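Local coordinates for histidine triad protein (Plasmodium falciparum 3D7, PDB 5CS2) that hydrolyses diadenosine triphosphate, probably to AMP and ADP, and is bound by the antimalarial natural product cyclomarin A, at the interface of chains A and B. Sequence-based numbering; all coordinates share one arbitrary frame. Chains: chain A/B, Histidine triad protein.

Contact 1: the interface of chains A and B. Residues chain A 4, 8, 76, 79-80, 83; chain B 67, 72, 75-76.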
# COMPACT_ATOMS: atom_id res chain seq x y z
N LYS A 4 -12.58 11.17 -10.97
CA LYS A 4 -11.82 10.65 -9.80
C LYS A 4 -10.30 10.66 -10.08
O LYS A 4 -9.51 11.18 -9.29
CB LYS A 4 -12.22 9.20 -9.42
CG LYS A 4 -11.44 8.67 -8.21
CD LYS A 4 -11.45 7.12 -8.07
CE LYS A 4 -10.30 6.62 -7.20
NZ LYS A 4 -10.25 5.12 -7.05
N ILE A 8 -7.09 12.90 -8.86
CA ILE A 8 -5.87 12.36 -8.25
C ILE A 8 -4.65 13.02 -8.94
O ILE A 8 -3.75 13.48 -8.25
CB ILE A 8 -5.85 10.82 -8.38
CG1 ILE A 8 -6.79 10.18 -7.33
CG2 ILE A 8 -4.40 10.23 -8.30
CD1 ILE A 8 -6.86 8.61 -7.38
N ILE A 76 0.80 10.16 0.95
CA ILE A 76 -0.39 10.42 0.13
C ILE A 76 -0.06 10.33 -1.35
O ILE A 76 -0.81 9.70 -2.12
CB ILE A 76 -0.97 11.80 0.53
CG1 ILE A 76 -1.52 11.77 1.99
CG2 ILE A 76 -2.00 12.33 -0.51
CD1 ILE A 76 -1.86 13.17 2.56
N ASN A 79 0.69 6.73 -2.70
CA ASN A 79 -0.48 5.87 -2.59
C ASN A 79 -1.59 6.26 -3.54
O ASN A 79 -2.23 5.35 -4.09
CB ASN A 79 -0.93 5.75 -1.16
CG ASN A 79 -0.04 4.74 -0.46
OD1 ASN A 79 0.07 3.57 -0.84
ND2 ASN A 79 0.75 5.23 0.48
N LEU A 80 -1.78 7.55 -3.78
CA LEU A 80 -2.72 7.99 -4.82
C LEU A 80 -2.20 7.55 -6.20
O LEU A 80 -2.98 7.08 -7.02
CB LEU A 80 -2.97 9.49 -4.77
CG LEU A 80 -3.70 10.03 -3.52
CD1 LEU A 80 -3.83 11.53 -3.61
CD2 LEU A 80 -5.09 9.38 -3.34
N ASN A 83 -2.99 3.78 -6.64
CA ASN A 83 -4.41 3.56 -6.99
C ASN A 83 -4.64 3.93 -8.47
O ASN A 83 -5.23 3.13 -9.21
CB ASN A 83 -5.30 4.37 -6.05
CG ASN A 83 -6.73 3.93 -6.14
OD1 ASN A 83 -7.51 4.46 -6.93
ND2 ASN A 83 -7.12 3.01 -5.29
N TYR B 67 -9.60 -2.25 -4.74
CA TYR B 67 -8.87 -1.05 -4.35
C TYR B 67 -9.32 0.16 -5.16
O TYR B 67 -9.42 1.26 -4.63
CB TYR B 67 -7.36 -1.32 -4.53
CG TYR B 67 -6.45 -0.27 -3.92
CD1 TYR B 67 -6.73 0.28 -2.67
CD2 TYR B 67 -5.28 0.13 -4.56
CE1 TYR B 67 -5.88 1.23 -2.09
CE2 TYR B 67 -4.43 1.08 -4.00
CZ TYR B 67 -4.71 1.59 -2.75
OH TYR B 67 -3.87 2.53 -2.20
N ILE B 72 -10.98 8.94 -3.01
CA ILE B 72 -9.72 9.61 -2.68
C ILE B 72 -9.52 9.70 -1.16
O ILE B 72 -8.46 9.32 -0.67
CB ILE B 72 -9.57 11.00 -3.37
CG1 ILE B 72 -9.49 10.81 -4.90
CG2 ILE B 72 -8.32 11.76 -2.87
CD1 ILE B 72 -9.69 12.03 -5.75
N ILE B 75 -8.68 6.24 0.26
CA ILE B 75 -7.31 5.85 -0.13
C ILE B 75 -6.34 6.52 0.83
O ILE B 75 -5.45 5.86 1.38
CB ILE B 75 -6.96 6.20 -1.61
CG1 ILE B 75 -7.87 5.42 -2.57
CG2 ILE B 75 -5.45 5.90 -1.91
CD1 ILE B 75 -8.04 6.11 -3.94
N ILE B 76 -6.51 7.83 1.05
CA ILE B 76 -5.64 8.55 1.97
C ILE B 76 -5.76 7.99 3.38
O ILE B 76 -4.74 7.76 4.05
CB ILE B 76 -5.98 10.05 1.90
CG1 ILE B 76 -5.60 10.64 0.50
CG2 ILE B 76 -5.36 10.86 3.09
CD1 ILE B 76 -6.16 12.06 0.23
O HOH W 1 -1.20 1.74 -2.25
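A:Asn83 lies over the ring of B:Tyr67 and bonds to that residue's main chain at the same time. Its amide nitrogen ND2 gives a hydrogen bond of 3.0 Å to the carbonyl O of B:Tyr67, which stays in the amide plane although the donor stands 65° out of the carbonyl plane. A:Asn83 ND2 also sits 3.4 Å above the centre of the B:Tyr67 ring. With amide and ring planes 70° apart, its second N-H points into that face. CG anti to the backbone N (chi1 -166°) swings the amide off helix 72-93 to get there. The other end is held within chain A: from an extended chain on helix 4-11, A:Lys4 NZ gives a hydrogen bond of 2.8 Å to A:Asn83 OD1. The amide is thereby fixed in rotation, and the ammonium may polarise it so that ND2 becomes a better donor.

A water adds a further polar link, 2.6 Å from A:Asn79 OD1 and also hydrogen-bonded to the phenol OH of B:Tyr67.

Apolar contacts lie alongside. B:Ile75 presses its CD1 against the asparagine amide, 3.4 Å from A:Asn83 CG, and meets the chain of A:Lys4 tip to tip. Its other branch, CG2, is 3.8 Å from A:Leu80 CD2, a methyl that also reaches B:Ile72 CG2 and B:Ile76 CG1. B:Ile72 and A:Ile8 lie antiparallel alongside one another, their CG1 atoms 3.7 Å apart. The two Ile76 side chains cross obliquely, CG1 of each against CG2 of the other.

Helix 72-93 of one subunit is thus packed on its counterpart, with helix 4-11 as a flank, in a two-fold dimer typical of the histidine triad family.

Contact 2: the interface of chains A and B. Residues chain A 5, 82-83, 86-87, 100; chain B 67-68, 104.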
# COMPACT_ATOMS: atom_id res chain seq x y z
N TYR A 5 -9.92 10.07 -11.21
CA TYR A 5 -8.51 9.94 -11.57
C TYR A 5 -7.89 11.24 -12.01
O TYR A 5 -6.72 11.47 -11.71
CB TYR A 5 -8.31 8.83 -12.57
CG TYR A 5 -8.72 7.53 -11.93
CD1 TYR A 5 -7.99 7.00 -10.86
CD2 TYR A 5 -9.90 6.89 -12.29
CE1 TYR A 5 -8.41 5.85 -10.20
CE2 TYR A 5 -10.32 5.73 -11.64
CZ TYR A 5 -9.57 5.21 -10.60
OH TYR A 5 -9.97 4.06 -9.95
N CYS A 82 -0.34 4.88 -6.77
CA CYS A 82 -0.59 3.45 -6.80
C CYS A 82 -2.01 3.14 -7.26
O CYS A 82 -2.19 2.30 -8.15
CB CYS A 82 -0.32 2.81 -5.44
SG CYS A 82 -0.57 1.02 -5.44
N ASN A 83 -2.99 3.78 -6.64
CA ASN A 83 -4.41 3.56 -6.99
C ASN A 83 -4.64 3.93 -8.47
O ASN A 83 -5.23 3.13 -9.21
CB ASN A 83 -5.30 4.37 -6.05
CG ASN A 83 -6.73 3.93 -6.14
OD1 ASN A 83 -7.51 4.46 -6.93
ND2 ASN A 83 -7.12 3.01 -5.29
N CYS A 86 -3.10 1.27 -10.75
CA CYS A 86 -3.89 0.05 -10.84
C CYS A 86 -5.02 0.26 -11.83
O CYS A 86 -5.32 -0.65 -12.60
CB CYS A 86 -4.41 -0.38 -9.48
SG CYS A 86 -3.12 -1.03 -8.42
N TYR A 87 -5.59 1.46 -11.86
CA TYR A 87 -6.64 1.80 -12.85
C TYR A 87 -6.08 1.72 -14.28
O TYR A 87 -6.62 1.00 -15.11
CB TYR A 87 -7.22 3.18 -12.56
CG TYR A 87 -8.28 3.62 -13.55
CD1 TYR A 87 -9.57 3.09 -13.51
CD2 TYR A 87 -7.99 4.55 -14.54
CE1 TYR A 87 -10.56 3.52 -14.40
CE2 TYR A 87 -8.95 4.96 -15.46
CZ TYR A 87 -10.24 4.46 -15.37
OH TYR A 87 -11.20 4.89 -16.25
N ILE A 100 -0.39 -6.00 -4.83
CA ILE A 100 0.21 -4.71 -4.51
C ILE A 100 1.05 -4.93 -3.27
O ILE A 100 0.53 -5.48 -2.29
CB ILE A 100 -0.84 -3.61 -4.32
CG1 ILE A 100 -1.84 -3.52 -5.53
CG2 ILE A 100 -0.16 -2.26 -4.01
CD1 ILE A 100 -3.09 -2.78 -5.14
N TYR B 67 -9.60 -2.25 -4.74
CA TYR B 67 -8.87 -1.05 -4.35
C TYR B 67 -9.32 0.16 -5.16
O TYR B 67 -9.42 1.26 -4.63
CB TYR B 67 -7.36 -1.32 -4.53
CG TYR B 67 -6.45 -0.27 -3.92
CD1 TYR B 67 -6.73 0.28 -2.67
CD2 TYR B 67 -5.28 0.13 -4.56
CE1 TYR B 67 -5.88 1.23 -2.09
CE2 TYR B 67 -4.43 1.08 -4.00
CZ TYR B 67 -4.71 1.59 -2.75
OH TYR B 67 -3.87 2.53 -2.20
N ASN B 68 -9.63 -0.05 -6.44
CA ASN B 68 -10.08 1.04 -7.30
C ASN B 68 -11.53 1.48 -7.07
O ASN B 68 -11.96 2.48 -7.66
CB ASN B 68 -9.82 0.72 -8.74
CG ASN B 68 -8.38 1.02 -9.07
OD1 ASN B 68 -7.99 2.17 -9.28
ND2 ASN B 68 -7.58 0.01 -9.04
N ASP B 104 -5.48 -7.61 -4.25
CA ASP B 104 -6.56 -6.88 -4.89
C ASP B 104 -7.30 -7.70 -5.95
O ASP B 104 -7.14 -7.47 -7.15
CB ASP B 104 -6.03 -5.55 -5.45
CG ASP B 104 -7.07 -4.63 -6.04
OD1 ASP B 104 -8.25 -4.69 -5.59
OD2 ASP B 104 -6.69 -3.76 -6.85
O HOH W 2 -12.41 3.27 -10.71
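B:Asn68 pushes its amide between A:Tyr5 and the main-chain carbonyl of A:Asn83, on the chain A surface made by helices 4-11 and 72-93. Tyrosine and asparagine cross at about a right angle, ring and amide planes 52° apart, and the phenol OH of A:Tyr5 lies 2.8 Å from B:Asn68 OD1. As modelled, the hydroxyl donates to a carbonyl oxygen, tilted 17° from its plane. The amide's orientation is doubtful, however, because OD1 also lies 2.9 Å from the main-chain O of A:Asn83, where two acceptors would face each other. With the amide turned over, its nitrogen could give a hydrogen bond to each of these oxygens.

CG anti to the carbonyl carbon, chi1 -63°, sends the A:Tyr5 ring toward chain B. A:Tyr87 backs that ring within its own chain, each ring putting a rim atom over a face of the other. A water lies in the plane of the A:Tyr5 ring, at its edge; its oxygen is 2.7 Å from A:Tyr5 OH and leads on, by a long 3.2 Å contact, to B:Asn68 O. The side chains of B:Asn68 and A:Asn83 run past each other in opposite directions.

One residue back, B:Tyr67 offers the other side of its ring to A:Ile100, from strand 97-104. The isoleucine crosses it at about a right angle, and A:Ile100 CD1 lies 3.7 Å from B:Tyr67 CD2 at the rim. The same methyl reaches B:Asp104, with CB of the aspartate 4.1 Å away. A:Cys82 places its sulphur beside the ring at CE2. The backbone that carries the ring is held inside chain B: the amide N of B:Tyr67 gives a nearly straight hydrogen bond of 2.9 Å to B:Asp104 OD1, meeting that oxygen from above the carboxylate plane.

Contact 1 and contact 2 are neighbouring patches of one interface, their C-alpha centres about 8 Å apart. They share A:Asn83 and B:Tyr67, and both draw on helices 4-11 and 72-93 of chain A. Chain B supplies the start of helix 72-93 to contact 1 and mainly the 3-10 turn 67-69 to contact 2, which also involves strand 97-104 of both chains. The two-fold symmetry repeats each patch with the chains exchanged. The predicted nucleophile A:His116 lies about 15 and 14 Å from the respective centres. Both patches help hold the dimer together; the structure alone does not show whether they also touch substrate.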